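Local structure of glucose-6-phosphate 1-dehydrogenase (Kluyveromyces lactis, 7E6I) at residues 235-238 with 239-243; 245-248 with 249-252; 278-282 with 283-287. The protein catalyses the NADP(+)-dependent oxidation of glucose 6-phosphate to 6-phosphogluconolactone, the first step of the oxidative pentose phosphate pathway. All blocks are in the same frame, centred on the assembly; numbering follows the deposited sequence.

How the contacts relate
All three contacts are local, each made between neighbours on one continuous stretch, and they follow one another along the chain without nesting or crossing. Contact 1 covers the start of helix 236-254, and contact 2 lies farther along the same helix; their centres are about 13 Å apart, and probable backbone hydrogen bonds from Leu246 N to Val241 O and from Leu247 N to Met242 O join them. At both, the helix packs on strand 333-338 of the mixed sheet and touches the bound glucose 6-phosphate. After helix 263-276 the chain reaches contact 3, where a tight turn closes just before strand 285-291 of the same sheet. It touches neither of the others.

Contact 1. Residues 235-238 with 239-243; sequences IGII and RDVMQ. With BG6 (6-O-phosphono-beta-D-glucopyranose), chain B.
The opening turns of helix 236-254, which line part of the glucose-6-phosphate pocket, widen into a pi-type turn at 239-243, where Ile238 O takes N-H groups from both Met242 and Gln243. The bond from Gln243 N to Ile238 O is the strong one (2.8 Å, 170° at the hydrogen); Met242 N reaches the same oxygen only weakly. Just before, Asp240 N bonds to Gly236 O and Val241 N to Ile237 O in the usual helical spacing. Arg239, extended from CG to NE, reaches back to the residue before the helix and brings NH1 to 3.0 Å from Ile235 O. That oxygen sits at the edge of the guanidinium group, in its plane. NH1 also makes a salt bridge with Glu451, and NE donates to His157 O, so the guanidinium has partners at NH1 and at NE. Asp240, with CG anti to the backbone N (chi1 -165°), spans two neighbouring hydroxyls with its carboxylate, BG6 O2 donating to OD1 and BG6 O3 to OD2; the modelled separations are very short, and their exact lengths are doubtful. Beside it, Val241 CG1 lies 4.0 Å from BG6 C2. An apolar contact lies on the sheet side: Met242, bent at chi3, lays SD 3.9 Å from Ile238 CG1, and both side chains pack on strand 316-321. The pairing of one carboxylate with adjacent hydroxyls is consistent with Asp240 recognising the O2 and O3 side of the sugar, and probably helps orient the ring.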
ATOM      1  N   ILE A 235      -5.054 -16.213   5.814  1.00 39.85           N
ATOM      2  CA  ILE A 235      -4.334 -14.957   5.611  1.00 38.61           C
ATOM      3  C   ILE A 235      -3.928 -14.376   6.963  1.00 37.75           C
ATOM      4  O   ILE A 235      -2.744 -14.398   7.328  1.00 36.39           O
ATOM      5  CB  ILE A 235      -5.185 -13.931   4.841  1.00 38.07           C
ATOM      6  CG1 ILE A 235      -5.670 -14.470   3.493  1.00 38.44           C
ATOM      7  CG2 ILE A 235      -4.391 -12.667   4.613  1.00 33.21           C
ATOM      8  CD1 ILE A 235      -4.600 -15.099   2.672  1.00 40.38           C
ATOM      9  N   GLY A 236      -4.908 -13.840   7.702  1.00 33.59           N
ATOM     10  CA  GLY A 236      -4.674 -13.152   8.954  1.00 30.84           C
ATOM     11  C   GLY A 236      -4.255 -11.702   8.753  1.00 32.45           C
ATOM     12  O   GLY A 236      -3.797 -11.297   7.687  1.00 30.57           O
ATOM     13  N   ILE A 237      -4.403 -10.909   9.820  1.00 28.59           N
ATOM     14  CA  ILE A 237      -4.247  -9.463   9.681  1.00 26.21           C
ATOM     15  C   ILE A 237      -2.800  -9.108   9.407  1.00 27.80           C
ATOM     16  O   ILE A 237      -2.511  -8.123   8.711  1.00 25.52           O
ATOM     17  CB  ILE A 237      -4.779  -8.730  10.932  1.00 28.35           C
ATOM     18  CG1 ILE A 237      -5.005  -7.251  10.638  1.00 27.91           C
ATOM     19  CG2 ILE A 237      -3.833  -8.865  12.112  1.00 26.11           C
ATOM     20  CD1 ILE A 237      -6.056  -7.004   9.607  1.00 27.65           C
ATOM     21  N   ILE A 238      -1.870  -9.908   9.929  1.00 27.92           N
ATOM     22  CA  ILE A 238      -0.461  -9.602   9.773  1.00 28.62           C
ATOM     23  C   ILE A 238      -0.071  -9.690   8.309  1.00 27.34           C
ATOM     24  O   ILE A 238       0.500  -8.750   7.749  1.00 29.73           O
ATOM     25  CB  ILE A 238       0.387 -10.525  10.662  1.00 29.88           C
ATOM     26  CG1 ILE A 238      -0.022 -10.315  12.120  1.00 29.08           C
ATOM     27  CG2 ILE A 238       1.859 -10.231  10.475  1.00 29.56           C
ATOM     28  CD1 ILE A 238       0.601 -11.264  13.070  1.00 27.72           C
ATOM     29  N   ARG A 239      -0.411 -10.798   7.660  1.00 28.86           N
ATOM     30  CA  ARG A 239      -0.184 -10.919   6.225  1.00 29.39           C
ATOM     31  C   ARG A 239      -1.002  -9.914   5.441  1.00 27.63           C
ATOM     32  O   ARG A 239      -0.568  -9.454   4.381  1.00 26.90           O
ATOM     33  CB  ARG A 239      -0.557 -12.320   5.743  1.00 33.78           C
ATOM     34  CG  ARG A 239       0.552 -13.313   5.753  1.00 36.07           C
ATOM     35  CD  ARG A 239       0.217 -14.487   4.862  1.00 31.37           C
ATOM     36  NE  ARG A 239       1.027 -15.631   5.244  1.00 32.66           N
ATOM     37  CZ  ARG A 239       0.723 -16.445   6.244  1.00 37.24           C
ATOM     38  NH1 ARG A 239      -0.385 -16.236   6.948  1.00 37.96           N
ATOM     39  NH2 ARG A 239       1.515 -17.472   6.534  1.00 38.47           N
ATOM     40  N   ASP A 240      -2.205  -9.595   5.913  1.00 26.18           N
ATOM     41  CA  ASP A 240      -3.117  -8.818   5.085  1.00 29.44           C
ATOM     42  C   ASP A 240      -2.618  -7.391   4.883  1.00 27.79           C
ATOM     43  O   ASP A 240      -2.691  -6.867   3.770  1.00 27.95           O
ATOM     44  CB  ASP A 240      -4.525  -8.815   5.683  1.00 30.24           C
ATOM     45  CG  ASP A 240      -5.580  -8.337   4.673  1.00 33.56           C
ATOM     46  OD1 ASP A 240      -5.448  -8.644   3.460  1.00 34.99           O
ATOM     47  OD2 ASP A 240      -6.534  -7.647   5.085  1.00 34.91           O
ATOM     48  N   VAL A 241      -2.125  -6.736   5.942  1.00 27.73           N
ATOM     49  CA  VAL A 241      -1.791  -5.313   5.853  1.00 27.20           C
ATOM     50  C   VAL A 241      -0.486  -4.956   6.555  1.00 25.07           C
ATOM     51  O   VAL A 241       0.090  -3.900   6.287  1.00 24.50           O
ATOM     52  CB  VAL A 241      -2.923  -4.433   6.415  1.00 27.81           C
ATOM     53  CG1 VAL A 241      -4.255  -4.727   5.698  1.00 30.60           C
ATOM     54  CG2 VAL A 241      -3.035  -4.593   7.939  1.00 26.20           C
ATOM     55  N   MET A 242      -0.014  -5.795   7.470  1.00 25.51           N
ATOM     56  CA  MET A 242       1.154  -5.397   8.252  1.00 26.50           C
ATOM     57  C   MET A 242       2.465  -5.731   7.540  1.00 25.33           C
ATOM     58  O   MET A 242       3.352  -4.874   7.457  1.00 25.79           O
ATOM     59  CB  MET A 242       1.117  -6.038   9.644  1.00 22.90           C
ATOM     60  CG  MET A 242      -0.238  -5.883  10.341  1.00 28.92           C
ATOM     61  SD  MET A 242      -0.286  -6.416  12.081  1.00 31.48           S
ATOM     62  CE  MET A 242       1.035  -5.407  12.769  1.00 21.74           C
ATOM     63  N   GLN A 243       2.596  -6.960   7.026  1.00 26.00           N
ATOM     64  CA  GLN A 243       3.777  -7.351   6.256  1.00 27.38           C
ATOM     65  C   GLN A 243       4.000  -6.451   5.030  1.00 27.98           C
ATOM     66  O   GLN A 243       5.128  -6.343   4.539  1.00 25.80           O
ATOM     67  CB  GLN A 243       3.630  -8.819   5.825  1.00 28.89           C
ATOM     68  CG  GLN A 243       4.808  -9.431   5.040  1.00 29.17           C
ATOM     69  CD  GLN A 243       4.767  -9.114   3.544  1.00 30.43           C
ATOM     70  OE1 GLN A 243       3.716  -8.783   2.985  1.00 28.76           O
ATOM     71  NE2 GLN A 243       5.928  -9.183   2.900  1.00 31.64           N
TER
HETATM   72  C1  BG6 B 501      -5.966  -4.706   1.343  1.00 39.80           C
HETATM   73  C2  BG6 B 501      -6.388  -5.694   2.430  1.00 38.13           C
HETATM   74  O1  BG6 B 501      -4.675  -4.883   0.915  1.00 37.90           O
HETATM   75  O5  BG6 B 501      -6.057  -3.311   1.888  1.00 41.80           O
HETATM   76  C3  BG6 B 501      -7.752  -5.390   2.943  1.00 36.83           C
HETATM   77  O2  BG6 B 501      -6.344  -7.045   1.952  1.00 35.89           O
HETATM   78  C4  BG6 B 501      -7.825  -4.006   3.499  1.00 39.08           C
HETATM   79  O3  BG6 B 501      -8.102  -6.308   4.015  1.00 36.64           O
HETATM   80  C5  BG6 B 501      -7.388  -2.983   2.449  1.00 41.46           C
HETATM   81  O4  BG6 B 501      -9.168  -3.757   3.932  1.00 41.67           O
HETATM   82  C6  BG6 B 501      -7.271  -1.586   2.993  1.00 43.35           C
HETATM   83  O6  BG6 B 501      -6.849  -0.744   1.937  1.00 45.33           O
HETATM   84  P   BG6 B 501      -7.378   0.830   1.937  1.00 49.16           P
HETATM   85  O1P BG6 B 501      -6.973   1.300   3.321  1.00 40.50           O
HETATM   86  O2P BG6 B 501      -8.868   0.841   1.723  1.00 42.76           O
HETATM   87  O3P BG6 B 501      -6.739   1.676   0.836  1.00 36.04           O

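Contact 2. Residues 245-248 with 249-252. With BG6 (6-O-phosphono-beta-D-glucopyranose), chain B.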
ATOM      1  N   HIS A 245       1.551  -3.124   3.574  1.00 23.03           N
ATOM      2  CA  HIS A 245       1.215  -1.703   3.692  1.00 24.66           C
ATOM      3  C   HIS A 245       1.915  -1.041   4.871  1.00 25.48           C
ATOM      4  O   HIS A 245       2.652  -0.059   4.708  1.00 23.27           O
ATOM      5  CB  HIS A 245      -0.295  -1.522   3.838  1.00 26.94           C
ATOM      6  CG  HIS A 245      -1.085  -2.146   2.735  1.00 31.55           C
ATOM      7  ND1 HIS A 245      -0.648  -2.161   1.426  1.00 32.05           N
ATOM      8  CD2 HIS A 245      -2.273  -2.790   2.746  1.00 29.58           C
ATOM      9  CE1 HIS A 245      -1.545  -2.774   0.676  1.00 31.03           C
ATOM     10  NE2 HIS A 245      -2.538  -3.169   1.453  1.00 32.29           N
ATOM     11  N   LEU A 246       1.673  -1.549   6.085  1.00 23.83           N
ATOM     12  CA  LEU A 246       2.208  -0.877   7.266  1.00 22.53           C
ATOM     13  C   LEU A 246       3.735  -0.917   7.285  1.00 22.32           C
ATOM     14  O   LEU A 246       4.381   0.064   7.680  1.00 20.33           O
ATOM     15  CB  LEU A 246       1.615  -1.506   8.530  1.00 23.55           C
ATOM     16  CG  LEU A 246       0.089  -1.345   8.724  1.00 24.88           C
ATOM     17  CD1 LEU A 246      -0.304  -1.433  10.193  1.00 23.01           C
ATOM     18  CD2 LEU A 246      -0.414  -0.019   8.108  1.00 23.56           C
ATOM     19  N   LEU A 247       4.333  -2.036   6.869  1.00 19.95           N
ATOM     20  CA  LEU A 247       5.790  -2.099   6.816  1.00 22.01           C
ATOM     21  C   LEU A 247       6.343  -1.075   5.835  1.00 21.16           C
ATOM     22  O   LEU A 247       7.367  -0.436   6.104  1.00 17.31           O
ATOM     23  CB  LEU A 247       6.253  -3.504   6.443  1.00 22.40           C
ATOM     24  CG  LEU A 247       7.773  -3.702   6.486  1.00 23.34           C
ATOM     25  CD1 LEU A 247       8.317  -3.297   7.862  1.00 23.13           C
ATOM     26  CD2 LEU A 247       8.157  -5.144   6.154  1.00 21.93           C
ATOM     27  N   GLN A 248       5.667  -0.891   4.702  1.00 20.06           N
ATOM     28  CA  GLN A 248       6.083   0.125   3.740  1.00 22.39           C
ATOM     29  C   GLN A 248       6.143   1.503   4.388  1.00 21.57           C
ATOM     30  O   GLN A 248       7.164   2.194   4.311  1.00 20.03           O
ATOM     31  CB  GLN A 248       5.120   0.143   2.551  1.00 22.16           C
ATOM     32  CG  GLN A 248       5.367  -0.940   1.513  1.00 25.23           C
ATOM     33  CD  GLN A 248       6.721  -0.804   0.831  1.00 25.34           C
ATOM     34  OE1 GLN A 248       7.350   0.248   0.879  1.00 27.64           O
ATOM     35  NE2 GLN A 248       7.171  -1.870   0.195  1.00 25.36           N
ATOM     36  N   VAL A 249       5.045   1.914   5.034  1.00 17.58           N
ATOM     37  CA  VAL A 249       5.007   3.195   5.733  1.00 19.38           C
ATOM     38  C   VAL A 249       6.170   3.312   6.710  1.00 20.72           C
ATOM     39  O   VAL A 249       6.876   4.324   6.747  1.00 20.73           O
ATOM     40  CB  VAL A 249       3.660   3.363   6.456  1.00 21.20           C
ATOM     41  CG1 VAL A 249       3.721   4.560   7.412  1.00 19.65           C
ATOM     42  CG2 VAL A 249       2.530   3.491   5.446  1.00 19.19           C
ATOM     43  N   LEU A 250       6.368   2.282   7.536  1.00 21.44           N
ATOM     44  CA  LEU A 250       7.390   2.346   8.580  1.00 19.63           C
ATOM     45  C   LEU A 250       8.758   2.525   7.960  1.00 18.97           C
ATOM     46  O   LEU A 250       9.610   3.269   8.462  1.00 18.50           O
ATOM     47  CB  LEU A 250       7.342   1.066   9.418  1.00 22.93           C
ATOM     48  CG  LEU A 250       8.410   0.885  10.493  1.00 22.43           C
ATOM     49  CD1 LEU A 250       8.331   2.048  11.511  1.00 19.89           C
ATOM     50  CD2 LEU A 250       8.249  -0.477  11.179  1.00 21.00           C
ATOM     51  N   THR A 251       8.952   1.878   6.831  1.00 18.43           N
ATOM     52  CA  THR A 251      10.196   1.979   6.089  1.00 19.96           C
ATOM     53  C   THR A 251      10.448   3.420   5.628  1.00 22.20           C
ATOM     54  O   THR A 251      11.562   3.947   5.759  1.00 19.02           O
ATOM     55  CB  THR A 251      10.080   0.961   4.946  1.00 20.26           C
ATOM     56  OG1 THR A 251      10.955  -0.133   5.194  1.00 26.67           O
ATOM     57  CG2 THR A 251      10.344   1.521   3.662  1.00 18.76           C
ATOM     58  N   LEU A 252       9.405   4.099   5.147  1.00 20.13           N
ATOM     59  CA  LEU A 252       9.538   5.498   4.771  1.00 19.34           C
ATOM     60  C   LEU A 252       9.839   6.389   5.972  1.00 21.59           C
ATOM     61  O   LEU A 252      10.470   7.439   5.810  1.00 22.58           O
ATOM     62  CB  LEU A 252       8.269   5.951   4.075  1.00 16.15           C
ATOM     63  CG  LEU A 252       8.015   5.215   2.764  1.00 22.01           C
ATOM     64  CD1 LEU A 252       6.588   5.449   2.260  1.00 18.05           C
ATOM     65  CD2 LEU A 252       9.055   5.657   1.730  1.00 21.02           C
TER
HETATM   66  C1  BG6 B 501      -5.966  -4.706   1.343  1.00 39.80           C
HETATM   67  C2  BG6 B 501      -6.388  -5.694   2.430  1.00 38.13           C
HETATM   68  O1  BG6 B 501      -4.675  -4.883   0.915  1.00 37.90           O
HETATM   69  O5  BG6 B 501      -6.057  -3.311   1.888  1.00 41.80           O
HETATM   70  C3  BG6 B 501      -7.752  -5.390   2.943  1.00 36.83           C
HETATM   71  O2  BG6 B 501      -6.344  -7.045   1.952  1.00 35.89           O
HETATM   72  C4  BG6 B 501      -7.825  -4.006   3.499  1.00 39.08           C
HETATM   73  O3  BG6 B 501      -8.102  -6.308   4.015  1.00 36.64           O
HETATM   74  C5  BG6 B 501      -7.388  -2.983   2.449  1.00 41.46           C
HETATM   75  O4  BG6 B 501      -9.168  -3.757   3.932  1.00 41.67           O
HETATM   76  C6  BG6 B 501      -7.271  -1.586   2.993  1.00 43.35           C
HETATM   77  O6  BG6 B 501      -6.849  -0.744   1.937  1.00 45.33           O
HETATM   78  P   BG6 B 501      -7.378   0.830   1.937  1.00 49.16           P
HETATM   79  O1P BG6 B 501      -6.973   1.300   3.321  1.00 40.50           O
HETATM   80  O2P BG6 B 501      -8.868   0.841   1.723  1.00 42.76           O
HETATM   81  O3P BG6 B 501      -6.739   1.676   0.836  1.00 36.04           O
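His245 has CG anti to its carbonyl carbon (chi1 -56°) and its ring turned by chi2 of -36°, which sends NE2 to the substrate while the backbone O of the same residue accepts Val249 N. NE2 and BG6 O1 are 2.8 Å apart in a nearly straight hydrogen bond (165°), either of them a possible donor, and O1 meets the ring at its edge, near its plane. At the other nitrogen, ND1 is hydrogen-bonded to Asp182, and Tyr184 stacks on the ring; together they probably restrain its rotation. Behind the histidine the helix is regular, with Leu250 N on Leu246 O, Thr251 N on Leu247 O and Leu252 N on Gln248 O. Side chains lie close to the carbonyl oxygens: Val249 CG2, beside its own backbone N, comes to 3.6 Å from His245 O, and Thr251 CB lies 3.2 Å from Gln248 O. Leu247 CD1 meets Leu250 CD2 at 4.4 Å. The amide of Gln248 is buried and satisfied by Lys270 at OE1 and Glu435 at NE2. Oxidation takes place at C1 of the sugar, and NE2 facing the hydroxyl on that carbon, with Asp182 behind ND1, is consistent with His245 as the proton acceptor.

Contact 3. Residues 278-282 with 283-287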
ATOM      1  N   SER A 278      15.918  -5.826  13.836  1.00 30.05           N
ATOM      2  CA  SER A 278      16.201  -7.036  14.582  1.00 30.91           C
ATOM      3  C   SER A 278      15.108  -8.058  14.289  1.00 33.34           C
ATOM      4  O   SER A 278      14.029  -7.689  13.825  1.00 32.20           O
ATOM      5  CB  SER A 278      16.259  -6.728  16.071  1.00 27.75           C
ATOM      6  OG  SER A 278      17.454  -6.004  16.363  1.00 34.18           O
ATOM      7  N   PRO A 279      15.356  -9.346  14.530  1.00 32.67           N
ATOM      8  CA  PRO A 279      14.271 -10.326  14.392  1.00 32.53           C
ATOM      9  C   PRO A 279      13.145 -10.019  15.367  1.00 32.84           C
ATOM     10  O   PRO A 279      13.380  -9.564  16.490  1.00 30.77           O
ATOM     11  CB  PRO A 279      14.944 -11.662  14.727  1.00 31.57           C
ATOM     12  CG  PRO A 279      16.407 -11.432  14.557  1.00 27.91           C
ATOM     13  CD  PRO A 279      16.635  -9.985  14.887  1.00 32.77           C
ATOM     14  N   ILE A 280      11.912 -10.275  14.928  1.00 28.95           N
ATOM     15  CA  ILE A 280      10.764 -10.055  15.795  1.00 29.39           C
ATOM     16  C   ILE A 280      10.840 -10.987  16.992  1.00 35.10           C
ATOM     17  O   ILE A 280      11.025 -12.206  16.854  1.00 33.32           O
ATOM     18  CB  ILE A 280       9.464 -10.267  15.007  1.00 32.20           C
ATOM     19  CG1 ILE A 280       9.427  -9.334  13.792  1.00 27.79           C
ATOM     20  CG2 ILE A 280       8.250 -10.110  15.917  1.00 27.16           C
ATOM     21  CD1 ILE A 280       8.374  -9.677  12.799  1.00 26.30           C
ATOM     22  N   ASP A 281      10.706 -10.413  18.179  1.00 35.68           N
ATOM     23  CA  ASP A 281      10.529 -11.182  19.402  1.00 32.03           C
ATOM     24  C   ASP A 281       9.100 -11.730  19.416  1.00 36.63           C
ATOM     25  O   ASP A 281       8.135 -10.958  19.487  1.00 33.33           O
ATOM     26  CB  ASP A 281      10.834 -10.275  20.589  1.00 35.05           C
ATOM     27  CG  ASP A 281      10.543 -10.915  21.937  1.00 40.05           C
ATOM     28  OD1 ASP A 281      10.289 -12.141  22.009  1.00 42.44           O
ATOM     29  OD2 ASP A 281      10.607 -10.174  22.946  1.00 43.95           O
ATOM     30  N   HIS A 282       8.950 -13.067  19.337  1.00 35.71           N
ATOM     31  CA  HIS A 282       7.614 -13.665  19.262  1.00 38.23           C
ATOM     32  C   HIS A 282       6.802 -13.490  20.539  1.00 39.54           C
ATOM     33  O   HIS A 282       5.590 -13.746  20.522  1.00 39.11           O
ATOM     34  CB  HIS A 282       7.705 -15.154  18.927  1.00 38.57           C
ATOM     35  CG  HIS A 282       8.403 -15.435  17.634  1.00 38.64           C
ATOM     36  ND1 HIS A 282       8.813 -16.697  17.266  1.00 37.37           N
ATOM     37  CD2 HIS A 282       8.765 -14.613  16.621  1.00 38.98           C
ATOM     38  CE1 HIS A 282       9.407 -16.641  16.087  1.00 36.58           C
ATOM     39  NE2 HIS A 282       9.381 -15.390  15.668  1.00 39.94           N
ATOM     40  N   ASP A 283       7.434 -13.074  21.635  1.00 37.76           N
ATOM     41  CA  ASP A 283       6.707 -12.741  22.845  1.00 38.95           C
ATOM     42  C   ASP A 283       6.248 -11.294  22.880  1.00 40.39           C
ATOM     43  O   ASP A 283       5.285 -10.984  23.586  1.00 41.78           O
ATOM     44  CB  ASP A 283       7.571 -13.006  24.081  1.00 43.99           C
ATOM     45  CG  ASP A 283       7.579 -14.472  24.482  1.00 52.08           C
ATOM     46  OD1 ASP A 283       6.481 -15.071  24.615  1.00 54.29           O
ATOM     47  OD2 ASP A 283       8.689 -15.020  24.661  1.00 56.38           O
ATOM     48  N   ASP A 284       6.904 -10.401  22.141  1.00 37.43           N
ATOM     49  CA  ASP A 284       6.567  -8.983  22.184  1.00 36.88           C
ATOM     50  C   ASP A 284       5.411  -8.683  21.229  1.00 35.44           C
ATOM     51  O   ASP A 284       5.524  -7.897  20.290  1.00 36.28           O
ATOM     52  CB  ASP A 284       7.788  -8.135  21.856  1.00 34.78           C
ATOM     53  CG  ASP A 284       7.540  -6.677  22.105  1.00 33.04           C
ATOM     54  OD1 ASP A 284       6.642  -6.395  22.931  1.00 35.13           O
ATOM     55  OD2 ASP A 284       8.214  -5.828  21.479  1.00 30.57           O
ATOM     56  N   ILE A 285       4.271  -9.299  21.522  1.00 35.51           N
ATOM     57  CA  ILE A 285       3.158  -9.410  20.587  1.00 34.22           C
ATOM     58  C   ILE A 285       1.833  -9.361  21.340  1.00 36.10           C
ATOM     59  O   ILE A 285       1.737  -9.778  22.495  1.00 35.48           O
ATOM     60  CB  ILE A 285       3.310 -10.714  19.784  1.00 36.69           C
ATOM     61  CG1 ILE A 285       3.656 -10.378  18.355  1.00 35.66           C
ATOM     62  CG2 ILE A 285       2.109 -11.663  19.915  1.00 35.76           C
ATOM     63  CD1 ILE A 285       5.106 -10.601  18.096  1.00 36.36           C
ATOM     64  N   LEU A 286       0.813  -8.819  20.684  1.00 35.89           N
ATOM     65  CA  LEU A 286      -0.538  -8.752  21.239  1.00 32.50           C
ATOM     66  C   LEU A 286      -1.493  -9.159  20.129  1.00 33.90           C
ATOM     67  O   LEU A 286      -1.624  -8.455  19.128  1.00 35.09           O
ATOM     68  CB  LEU A 286      -0.864  -7.357  21.756  1.00 34.28           C
ATOM     69  CG  LEU A 286      -1.830  -7.227  22.933  1.00 41.24           C
ATOM     70  CD1 LEU A 286      -2.977  -6.274  22.609  1.00 40.16           C
ATOM     71  CD2 LEU A 286      -2.368  -8.578  23.353  1.00 44.45           C
ATOM     72  N   ILE A 287      -2.156 -10.289  20.308  1.00 35.99           N
ATOM     73  CA  ILE A 287      -2.846 -10.999  19.242  1.00 34.56           C
ATOM     74  C   ILE A 287      -4.303 -11.177  19.653  1.00 35.21           C
ATOM     75  O   ILE A 287      -4.587 -11.554  20.796  1.00 38.09           O
ATOM     76  CB  ILE A 287      -2.121 -12.333  18.969  1.00 36.01           C
ATOM     77  CG1 ILE A 287      -1.556 -12.326  17.559  1.00 37.40           C
ATOM     78  CG2 ILE A 287      -2.888 -13.561  19.337  1.00 33.29           C
ATOM     79  CD1 ILE A 287      -0.513 -11.268  17.437  1.00 43.34           C
TER
HETATM   80  O   HOH W   1      11.610 -13.411  24.607  1.00 55.61           O
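Asp281 OD1 is gripped by the backbone N of Asp283, 3.0 Å away, and by a water that donates to it at 3.2 Å. The first of these bonds closes an Asx turn: CG of Asp281 is anti to its backbone N (chi1 174°), which places the carboxylate beside the chain that follows, and Asp283 N approaches OD1 from above the carboxylate plane, 61° out of it. The water also donates to Asp283 OD2, a weak bond of 3.3 Å, and so bridges two like-charged groups whose nearest oxygens, Asp281 OD1 and Asp283 OD2, are 4.2 Å apart. The two carboxylates stand almost perpendicular, with their planes 89° apart. Within the same few residues the backbone forms a type I beta turn, Asp284 N donating to Asp281 O over 3.0 Å, again from well above the carbonyl plane. An inverse gamma turn centred on Asp284 overlaps the end of the beta turn, with a weak bond from Ile285 N to Asp283 O, and leads the chain into strand 285-291. Asp284 directs its own carboxylate to His478. Ile285 CD1 lies 3.4 Å from Asp281 O and 3.9 Å from Ile280 CG2, the two isoleucine side chains crossing at about a right angle. Both pack on strand 316-321 and on helix 433-451, and the ring of His282 stacks on Tyr449 of that helix. The turn thus connects the loop after helix 263-276 to strand 285-291 of the mixed sheet. Three aspartates in four residues concentrate negative charge at the surface; the N-H groups of the turn, the bridging water and His478 probably offset part of it.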